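Local structure of predicted metal-dependent hydrolase of the TIM-barrel fold (Lactobacillus casei, 2QPX) at residues V37-D42 with K51-Y56; F21-K26 with S320-M325. The protein probably acts as a zinc-dependent hydrolase of the amidohydrolase type, with a two-zinc site held by a TIM-barrel fold, though its substrate is unknown. One frame throughout, in Å; residues are numbered along the deposited sequence.

Interaction 1 (V37-D42 with K51-Y56); sequences VSTEAD and KNRLAY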
ATOM      1  N   VAL A  37     -18.577  17.164   9.701  1.00 16.22           N
ATOM      2  CA  VAL A  37     -18.411  16.879   8.296  1.00 17.17           C
ATOM      3  C   VAL A  37     -16.944  16.635   7.899  1.00 16.89           C
ATOM      4  O   VAL A  37     -16.673  16.104   6.817  1.00 17.98           O
ATOM      5  CB  VAL A  37     -19.083  17.972   7.416  1.00 16.71           C
ATOM      6  CG1 VAL A  37     -18.195  19.209   7.271  1.00 17.28           C
ATOM      7  CG2 VAL A  37     -19.451  17.371   6.030  1.00 18.23           C
ATOM      8  N   SER A  38     -16.011  16.950   8.802  1.00 16.86           N
ATOM      9  CA  SER A  38     -14.586  16.811   8.539  1.00 17.78           C
ATOM     10  C   SER A  38     -14.084  15.378   8.597  1.00 18.32           C
ATOM     11  O   SER A  38     -12.890  15.137   8.374  1.00 19.51           O
ATOM     12  CB  SER A  38     -13.772  17.664   9.517  1.00 19.17           C
ATOM     13  OG  SER A  38     -13.753  17.098  10.815  1.00 18.04           O
ATOM     14  N   THR A  39     -14.988  14.431   8.864  1.00 16.51           N
ATOM     15  CA  THR A  39     -14.642  13.026   9.026  1.00 16.94           C
ATOM     16  C   THR A  39     -15.790  12.166   8.547  1.00 18.75           C
ATOM     17  O   THR A  39     -16.917  12.636   8.468  1.00 20.23           O
ATOM     18  CB  THR A  39     -14.381  12.686  10.532  1.00 17.04           C
ATOM     19  OG1 THR A  39     -13.986  11.317  10.677  1.00 19.00           O
ATOM     20  CG2 THR A  39     -15.618  12.962  11.410  1.00 17.57           C
ATOM     21  N   GLU A  40     -15.505  10.910   8.236  1.00 18.52           N
ATOM     22  CA  GLU A  40     -16.539   9.926   7.951  1.00 20.15           C
ATOM     23  C   GLU A  40     -17.039   9.162   9.171  1.00 19.75           C
ATOM     24  O   GLU A  40     -17.918   8.306   9.048  1.00 21.53           O
ATOM     25  CB  GLU A  40     -16.046   8.963   6.858  1.00 22.41           C
ATOM     26  CG  GLU A  40     -15.793   9.715   5.551  1.00 25.78           C
ATOM     27  CD  GLU A  40     -17.036  10.509   5.092  1.00 35.53           C
ATOM     28  OE1 GLU A  40     -18.091   9.879   4.942  1.00 41.40           O
ATOM     29  OE2 GLU A  40     -16.971  11.745   4.890  1.00 35.12           O
ATOM     30  N   ALA A  41     -16.521   9.485  10.354  1.00 18.13           N
ATOM     31  CA  ALA A  41     -17.012   8.900  11.589  1.00 17.48           C
ATOM     32  C   ALA A  41     -18.485   9.279  11.784  1.00 19.89           C
ATOM     33  O   ALA A  41     -18.936  10.329  11.297  1.00 20.87           O
ATOM     34  CB  ALA A  41     -16.169   9.380  12.802  1.00 18.00           C
ATOM     35  N   ASP A  42     -19.198   8.436  12.525  1.00 20.99           N
ATOM     36  CA  ASP A  42     -20.622   8.647  12.781  1.00 22.88           C
ATOM     37  C   ASP A  42     -20.882   9.490  14.032  1.00 23.25           C
ATOM     38  O   ASP A  42     -19.966   9.943  14.701  1.00 23.51           O
ATOM     39  CB  ASP A  42     -21.370   7.301  12.794  1.00 23.77           C
ATOM     40  CG  ASP A  42     -21.087   6.450  14.016  1.00 28.64           C
ATOM     41  OD1 ASP A  42     -20.740   6.963  15.084  1.00 26.85           O
ATOM     42  OD2 ASP A  42     -21.230   5.232  13.915  1.00 33.08           O
ATOM     43  N   LYS A  51     -11.884  16.326  16.416  1.00 16.00           N
ATOM     44  CA  LYS A  51     -11.251  17.658  16.472  0.50 17.05           C
ATOM     45  C   LYS A  51      -9.734  17.593  16.665  1.00 16.84           C
ATOM     46  O   LYS A  51      -9.050  18.604  16.561  1.00 19.36           O
ATOM     47  CB  LYS A  51     -11.915  18.527  17.549  0.50 18.22           C
ATOM     48  CG  LYS A  51     -13.309  18.970  17.176  0.50 17.85           C
ATOM     49  CD  LYS A  51     -13.948  19.848  18.257  0.50 19.34           C
ATOM     50  CE  LYS A  51     -15.303  20.356  17.830  0.50 20.93           C
ATOM     51  NZ  LYS A  51     -16.028  21.012  18.956  0.50 25.29           N
ATOM     52  N   ASN A  52      -9.214  16.387  16.917  1.00 16.29           N
ATOM     53  CA  ASN A  52      -7.797  16.157  16.999  1.00 16.28           C
ATOM     54  C   ASN A  52      -7.197  15.539  15.737  1.00 17.29           C
ATOM     55  O   ASN A  52      -6.061  15.037  15.742  1.00 16.59           O
ATOM     56  CB  ASN A  52      -7.452  15.349  18.279  1.00 17.02           C
ATOM     57  CG  ASN A  52      -7.404  16.223  19.517  1.00 18.53           C
ATOM     58  OD1 ASN A  52      -8.167  16.025  20.459  1.00 25.34           O
ATOM     59  ND2 ASN A  52      -6.524  17.190  19.511  1.00 16.90           N
ATOM     60  N   ARG A  53      -7.926  15.609  14.640  1.00 18.54           N
ATOM     61  CA  ARG A  53      -7.439  15.328  13.297  1.00 17.36           C
ATOM     62  C   ARG A  53      -7.108  16.622  12.621  1.00 17.24           C
ATOM     63  O   ARG A  53      -7.711  17.662  12.934  1.00 19.54           O
ATOM     64  CB  ARG A  53      -8.511  14.609  12.479  1.00 16.37           C
ATOM     65  CG  ARG A  53      -8.985  13.304  13.120  1.00 17.14           C
ATOM     66  CD  ARG A  53     -10.138  12.674  12.376  1.00 16.81           C
ATOM     67  NE  ARG A  53      -9.791  12.245  11.035  1.00 16.55           N
ATOM     68  CZ  ARG A  53     -10.180  12.810   9.896  1.00 16.83           C
ATOM     69  NH1 ARG A  53     -10.894  13.920   9.855  1.00 18.18           N
ATOM     70  NH2 ARG A  53      -9.860  12.237   8.768  1.00 19.55           N
ATOM     71  N   LEU A  54      -6.235  16.559  11.624  1.00 15.70           N
ATOM     72  CA  LEU A  54      -5.813  17.751  10.924  1.00 17.44           C
ATOM     73  C   LEU A  54      -6.927  18.403  10.089  1.00 18.40           C
ATOM     74  O   LEU A  54      -6.968  19.650   9.989  1.00 18.27           O
ATOM     75  CB  LEU A  54      -4.598  17.457  10.043  1.00 18.64           C
ATOM     76  CG  LEU A  54      -3.819  18.680   9.551  1.00 18.78           C
ATOM     77  CD1 LEU A  54      -3.306  19.533  10.755  1.00 20.45           C
ATOM     78  CD2 LEU A  54      -2.618  18.280   8.679  1.00 19.45           C
ATOM     79  N   ALA A  55      -7.850  17.625   9.530  1.00 17.42           N
ATOM     80  CA  ALA A  55      -8.873  18.179   8.640  1.00 18.14           C
ATOM     81  C   ALA A  55      -9.674  19.299   9.314  1.00 17.84           C
ATOM     82  O   ALA A  55      -9.938  20.330   8.724  1.00 17.70           O
ATOM     83  CB  ALA A  55      -9.832  17.068   8.128  1.00 18.33           C
ATOM     84  N   TYR A  56     -10.102  19.046  10.546  1.00 16.85           N
ATOM     85  CA  TYR A  56     -10.879  20.048  11.278  1.00 17.60           C
ATOM     86  C   TYR A  56     -10.093  21.344  11.392  1.00 17.35           C
ATOM     87  O   TYR A  56     -10.657  22.451  11.201  1.00 17.66           O
ATOM     88  CB  TYR A  56     -11.285  19.519  12.644  1.00 17.49           C
ATOM     89  CG  TYR A  56     -11.875  20.553  13.588  1.00 17.03           C
ATOM     90  CD1 TYR A  56     -13.107  21.127  13.354  1.00 18.97           C
ATOM     91  CD2 TYR A  56     -11.175  20.942  14.707  1.00 19.90           C
ATOM     92  CE1 TYR A  56     -13.628  22.070  14.251  1.00 18.50           C
ATOM     93  CE2 TYR A  56     -11.667  21.856  15.582  1.00 19.83           C
ATOM     94  CZ  TYR A  56     -12.905  22.407  15.376  1.00 18.78           C
ATOM     95  OH  TYR A  56     -13.396  23.355  16.290  1.00 21.84           O
TER
HETATM   96  O   HOH W   1     -11.271  16.178  11.636  1.00 19.25           O

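Interaction 2 (F21-K26 with S320-M325); sequences FLIDGK and STYPEM. With EDO (1,2-ethanediol), chain L.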
ATOM      1  N   PHE A  21     -24.467  18.520  -1.694  1.00 13.93           N
ATOM      2  CA  PHE A  21     -25.217  19.675  -1.249  1.00 14.11           C
ATOM      3  C   PHE A  21     -24.574  20.376  -0.059  1.00 15.14           C
ATOM      4  O   PHE A  21     -24.023  19.750   0.869  1.00 14.64           O
ATOM      5  CB  PHE A  21     -26.595  19.280  -0.763  1.00 16.36           C
ATOM      6  CG  PHE A  21     -27.510  18.728  -1.810  1.00 16.49           C
ATOM      7  CD1 PHE A  21     -27.913  19.457  -2.889  1.00 19.03           C
ATOM      8  CD2 PHE A  21     -28.006  17.436  -1.675  1.00 17.70           C
ATOM      9  CE1 PHE A  21     -28.824  18.940  -3.817  1.00 19.82           C
ATOM     10  CE2 PHE A  21     -28.887  16.924  -2.603  1.00 19.58           C
ATOM     11  CZ  PHE A  21     -29.296  17.684  -3.664  1.00 20.12           C
ATOM     12  N   LEU A  22     -24.721  21.703  -0.076  1.00 15.14           N
ATOM     13  CA  LEU A  22     -24.482  22.528   1.098  1.00 14.04           C
ATOM     14  C   LEU A  22     -25.688  22.547   2.029  1.00 16.04           C
ATOM     15  O   LEU A  22     -26.795  22.193   1.615  1.00 17.86           O
ATOM     16  CB  LEU A  22     -24.118  23.979   0.666  1.00 16.25           C
ATOM     17  CG  LEU A  22     -22.855  24.133  -0.187  1.00 17.58           C
ATOM     18  CD1 LEU A  22     -22.861  25.530  -0.871  1.00 23.06           C
ATOM     19  CD2 LEU A  22     -21.621  23.993   0.686  1.00 18.70           C
ATOM     20  N   ILE A  23     -25.463  23.000   3.262  1.00 16.54           N
ATOM     21  CA  ILE A  23     -26.533  23.204   4.221  1.00 16.48           C
ATOM     22  C   ILE A  23     -26.820  24.683   4.440  1.00 16.69           C
ATOM     23  O   ILE A  23     -26.067  25.559   4.050  1.00 17.07           O
ATOM     24  CB  ILE A  23     -26.237  22.501   5.575  1.00 16.65           C
ATOM     25  CG1 ILE A  23     -25.167  23.240   6.392  1.00 17.07           C
ATOM     26  CG2 ILE A  23     -25.942  20.979   5.358  1.00 18.91           C
ATOM     27  CD1 ILE A  23     -25.036  22.751   7.837  1.00 17.65           C
ATOM     28  N   ASP A  24     -27.992  24.921   5.015  1.00 17.59           N
ATOM     29  CA  ASP A  24     -28.460  26.248   5.447  1.00 18.65           C
ATOM     30  C   ASP A  24     -27.439  26.935   6.350  1.00 18.32           C
ATOM     31  O   ASP A  24     -27.104  26.407   7.401  1.00 18.93           O
ATOM     32  CB  ASP A  24     -29.808  26.032   6.165  1.00 19.58           C
ATOM     33  CG  ASP A  24     -30.519  27.317   6.575  1.00 20.52           C
ATOM     34  OD1 ASP A  24     -29.970  28.406   6.480  1.00 22.17           O
ATOM     35  OD2 ASP A  24     -31.681  27.186   7.002  1.00 25.67           O
ATOM     36  N   GLY A  25     -26.955  28.103   5.913  1.00 17.39           N
ATOM     37  CA  GLY A  25     -25.941  28.870   6.623  1.00 17.22           C
ATOM     38  C   GLY A  25     -26.406  29.384   7.986  1.00 17.21           C
ATOM     39  O   GLY A  25     -25.594  29.728   8.835  1.00 18.54           O
ATOM     40  N   LYS A  26     -27.718  29.396   8.214  1.00 17.38           N
ATOM     41  CA  LYS A  26     -28.304  29.841   9.488  1.00 20.69           C
ATOM     42  C   LYS A  26     -28.268  28.791  10.600  1.00 20.97           C
ATOM     43  O   LYS A  26     -28.602  29.094  11.749  1.00 21.70           O
ATOM     44  CB  LYS A  26     -29.755  30.296   9.253  1.00 20.86           C
ATOM     45  CG  LYS A  26     -29.871  31.395   8.245  1.00 21.12           C
ATOM     46  CD  LYS A  26     -31.333  31.916   8.125  1.00 24.58           C
ATOM     47  CE  LYS A  26     -32.240  30.877   7.445  1.00 26.07           C
ATOM     48  NZ  LYS A  26     -31.753  30.530   6.067  1.00 29.44           N
ATOM     49  N   SER A 320     -19.271  18.424   1.017  1.00 14.05           N
ATOM     50  CA  SER A 320     -20.653  18.749   1.334  1.00 13.97           C
ATOM     51  C   SER A 320     -20.672  19.822   2.372  1.00 14.46           C
ATOM     52  O   SER A 320     -19.651  20.151   2.984  1.00 15.64           O
ATOM     53  CB  SER A 320     -21.461  17.558   1.885  1.00 15.52           C
ATOM     54  OG  SER A 320     -21.200  17.267   3.233  1.00 16.12           O
ATOM     55  N   THR A 321     -21.891  20.303   2.603  1.00 14.73           N
ATOM     56  CA  THR A 321     -22.294  21.006   3.822  1.00 13.53           C
ATOM     57  C   THR A 321     -21.854  22.473   3.891  1.00 14.39           C
ATOM     58  O   THR A 321     -22.694  23.360   3.953  1.00 15.63           O
ATOM     59  CB  THR A 321     -21.860  20.184   5.089  1.00 13.51           C
ATOM     60  OG1 THR A 321     -22.463  18.893   5.048  1.00 15.41           O
ATOM     61  CG2 THR A 321     -22.260  20.903   6.411  1.00 14.88           C
ATOM     62  N   TYR A 322     -20.552  22.721   3.873  1.00 14.54           N
ATOM     63  CA  TYR A 322     -19.995  24.038   4.002  1.00 13.95           C
ATOM     64  C   TYR A 322     -18.885  24.315   3.028  1.00 15.50           C
ATOM     65  O   TYR A 322     -18.140  23.419   2.651  1.00 16.65           O
ATOM     66  CB  TYR A 322     -19.473  24.213   5.428  1.00 14.92           C
ATOM     67  CG  TYR A 322     -20.480  24.435   6.551  1.00 15.71           C
ATOM     68  CD1 TYR A 322     -21.589  25.260   6.390  1.00 15.93           C
ATOM     69  CD2 TYR A 322     -20.282  23.871   7.798  1.00 15.09           C
ATOM     70  CE1 TYR A 322     -22.438  25.532   7.461  1.00 16.32           C
ATOM     71  CE2 TYR A 322     -21.107  24.145   8.866  1.00 16.29           C
ATOM     72  CZ  TYR A 322     -22.200  24.970   8.694  1.00 15.03           C
ATOM     73  OH  TYR A 322     -22.980  25.210   9.786  1.00 17.75           O
ATOM     74  N   PRO A 323     -18.710  25.591   2.649  1.00 14.68           N
ATOM     75  CA  PRO A 323     -17.698  25.924   1.645  1.00 14.71           C
ATOM     76  C   PRO A 323     -16.270  25.665   2.066  1.00 15.10           C
ATOM     77  O   PRO A 323     -15.416  25.471   1.203  1.00 15.06           O
ATOM     78  CB  PRO A 323     -17.958  27.398   1.340  1.00 15.39           C
ATOM     79  CG  PRO A 323     -18.615  27.929   2.612  1.00 15.95           C
ATOM     80  CD  PRO A 323     -19.503  26.778   3.051  1.00 15.65           C
ATOM     81  N   GLU A 324     -16.006  25.631   3.368  1.00 15.43           N
ATOM     82  CA  GLU A 324     -14.648  25.275   3.830  1.00 16.63           C
ATOM     83  C   GLU A 324     -14.182  23.920   3.316  1.00 17.15           C
ATOM     84  O   GLU A 324     -12.986  23.735   3.076  1.00 16.74           O
ATOM     85  CB  GLU A 324     -14.550  25.254   5.355  1.00 17.73           C
ATOM     86  CG  GLU A 324     -14.704  26.595   6.023  1.00 17.27           C
ATOM     87  CD  GLU A 324     -16.146  27.020   6.335  1.00 18.73           C
ATOM     88  OE1 GLU A 324     -17.110  26.495   5.762  1.00 18.51           O
ATOM     89  OE2 GLU A 324     -16.299  27.991   7.115  1.00 19.99           O
HETATM   90  N   MSE A 325     -15.096  22.958   3.212  1.00 14.71           N
HETATM   91  CA  MSE A 325     -14.683  21.639   2.789  1.00 16.04           C
HETATM   92  C   MSE A 325     -14.328  21.679   1.308  1.00 15.64           C
HETATM   93  O   MSE A 325     -13.400  20.998   0.874  1.00 15.90           O
HETATM   94  CB  MSE A 325     -15.758  20.601   3.080  1.00 15.28           C
HETATM   95  CG  MSE A 325     -15.369  19.149   2.756  1.00 15.78           C
HETATM   96 SE   MSE A 325     -16.634  17.885   3.446  0.80 16.44          SE
HETATM   97  CE  MSE A 325     -15.776  16.239   2.781  1.00 17.64           C
TER
HETATM   98  C1  EDO L 386     -32.007  25.933  10.882  1.00 52.76           C
HETATM   99  O1  EDO L 386     -31.359  25.591  12.113  1.00 56.42           O
HETATM  100  C2  EDO L 386     -31.813  27.415  10.596  1.00 51.14           C
HETATM  101  O2  EDO L 386     -32.540  27.809   9.415  1.00 50.58           O
HETATM  102  O   HOH W   2     -24.244  27.629  10.057  1.00 20.83           O

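Interaction 1 (V37-D42 with K51-Y56)
Ser38 and Tyr56 bring the two backbones closest, their CA atoms 5.6 Å apart, where the loop that leaves helix 30-37 meets the first turn of helix 54-66. No strand pairing joins them; the contact is a loop-to-helix-start junction in the region that follows the first barrel strand of this TIM-barrel protein. Its one direct hydrogen bond runs from Arg53 NH1 to Ser38 O, at 2.8 Å. The bond is bent, 131° at the hydrogen, and the nitrogen sits above the carbonyl plane while the oxygen is tilted from the guanidinium plane. Arginine suits this place because a long chain with several N-H groups can serve several acceptors: NE donates to Leu307 O of the second subunit, so the same side chain ties the loop to the subunit interface. A bend at chi3 (65°) puts NE off the line of the extended part of the chain.

Thr39 crosses Arg53 at about a right angle and lies over one face of the guanidinium, with CB 3.8 Å from NH1. Its OG1, anti to the backbone N (chi1 -178°), accepts from Ala41 N in an ST turn: a hydroxyl on CB, which serine or threonine supplies, can reach the N-H two residues on. Ala55, small enough to come close, sets CB 3.6 Å from Ser38 O, and the same carbonyl is thus flanked by a methyl and a guanidinium. Tyr56 turns its ring away toward helix 30-37, where its hydroxyl bonds Asp31. Ser38 OG, hydrogen-bonded to Ala35 O, also accepts from a water. That water lies 2.8 Å from Ser38 OG, accepts in turn from Arg53 NH1 at 2.9 Å, and receives a weak bond from Tyr56 N.

Interaction 2 (F21-K26 with S320-M325)
Leu22 and Thr321 lie with their CA atoms only 3.8 Å apart, joined by a single beta bridge. Thr321 N donates to Phe21 O at 2.8 Å, and Thr321 O accepts from Ile23 N at 2.9 Å. Thr321 thus uses both its N-H and its C=O on the two residues flanking Leu22. Its phi of 79° and psi of -61°, with Tyr322 N bonded back to Ser320 O, make a classic gamma turn. Beside the bridge, Ser320 OG and Thr321 OG1 share a hydrogen bond, and the Ser320 side chain touches the zinc ligand His20.

Around this bridge the apolar branches close in. Ile23 and Thr321 lie side by side, pointing the same way, with Ile23 CD1 3.6 Å from Thr321 CG2. The chi1 of 74° sets Ile23 CG1 between the backbone N and carbonyl carbon, and from there CD1 comes within 3.7 Å of Tyr322 CZ. Thr321 CG2 covers one face of that tyrosine ring toward its rim, so the branched residues, rich in methyls, pack against the aromatic carbons. On another flank Leu22 CD2 meets Pro323 CD at 4.2 Å; proline, having no N-H to satisfy, suits the first turn of a helix.

Farther out, a water accepts from Tyr322 OH and donates to Gly25 O. Asp24 OD1 takes Lys26 N in an Asx turn and Lys26 NZ in a salt bridge, from opposite faces of its carboxylate plane, which fixes the turn; the amine also pairs with Asp79. Asp24 OD2 accepts from O2 of a 1,2-ethanediol, probably from the crystallisation liquor, at 2.6 Å. The whole contact links the loop after strand 14-19 to the start of helix 323-342, with helix 30-37 touching Ile23 and Tyr322, helix 79-92 touching Leu22 and Pro323, and helix 113-120 touching Phe21.

Along the chain, interaction 1 falls between the two segments of interaction 2: residues 21-26 come first, then 37-42 and 51-56, and 320-325 last. Their centres are 15 Å apart and they touch directly, Val37 CG2 standing 3.3 Å from Ser320 OG. Helix 30-37 connects them, since it follows segment 21-26 and runs into segment 37-42. Interaction 2 joins distant parts of the sequence beside the zinc site, bringing the loop after strand 14-19 to the stretch following the zinc ligand Asp318. Interaction 1 is local in sequence and faces the second subunit through Arg53, so the two together connect the metal-site surroundings with the subunit interface.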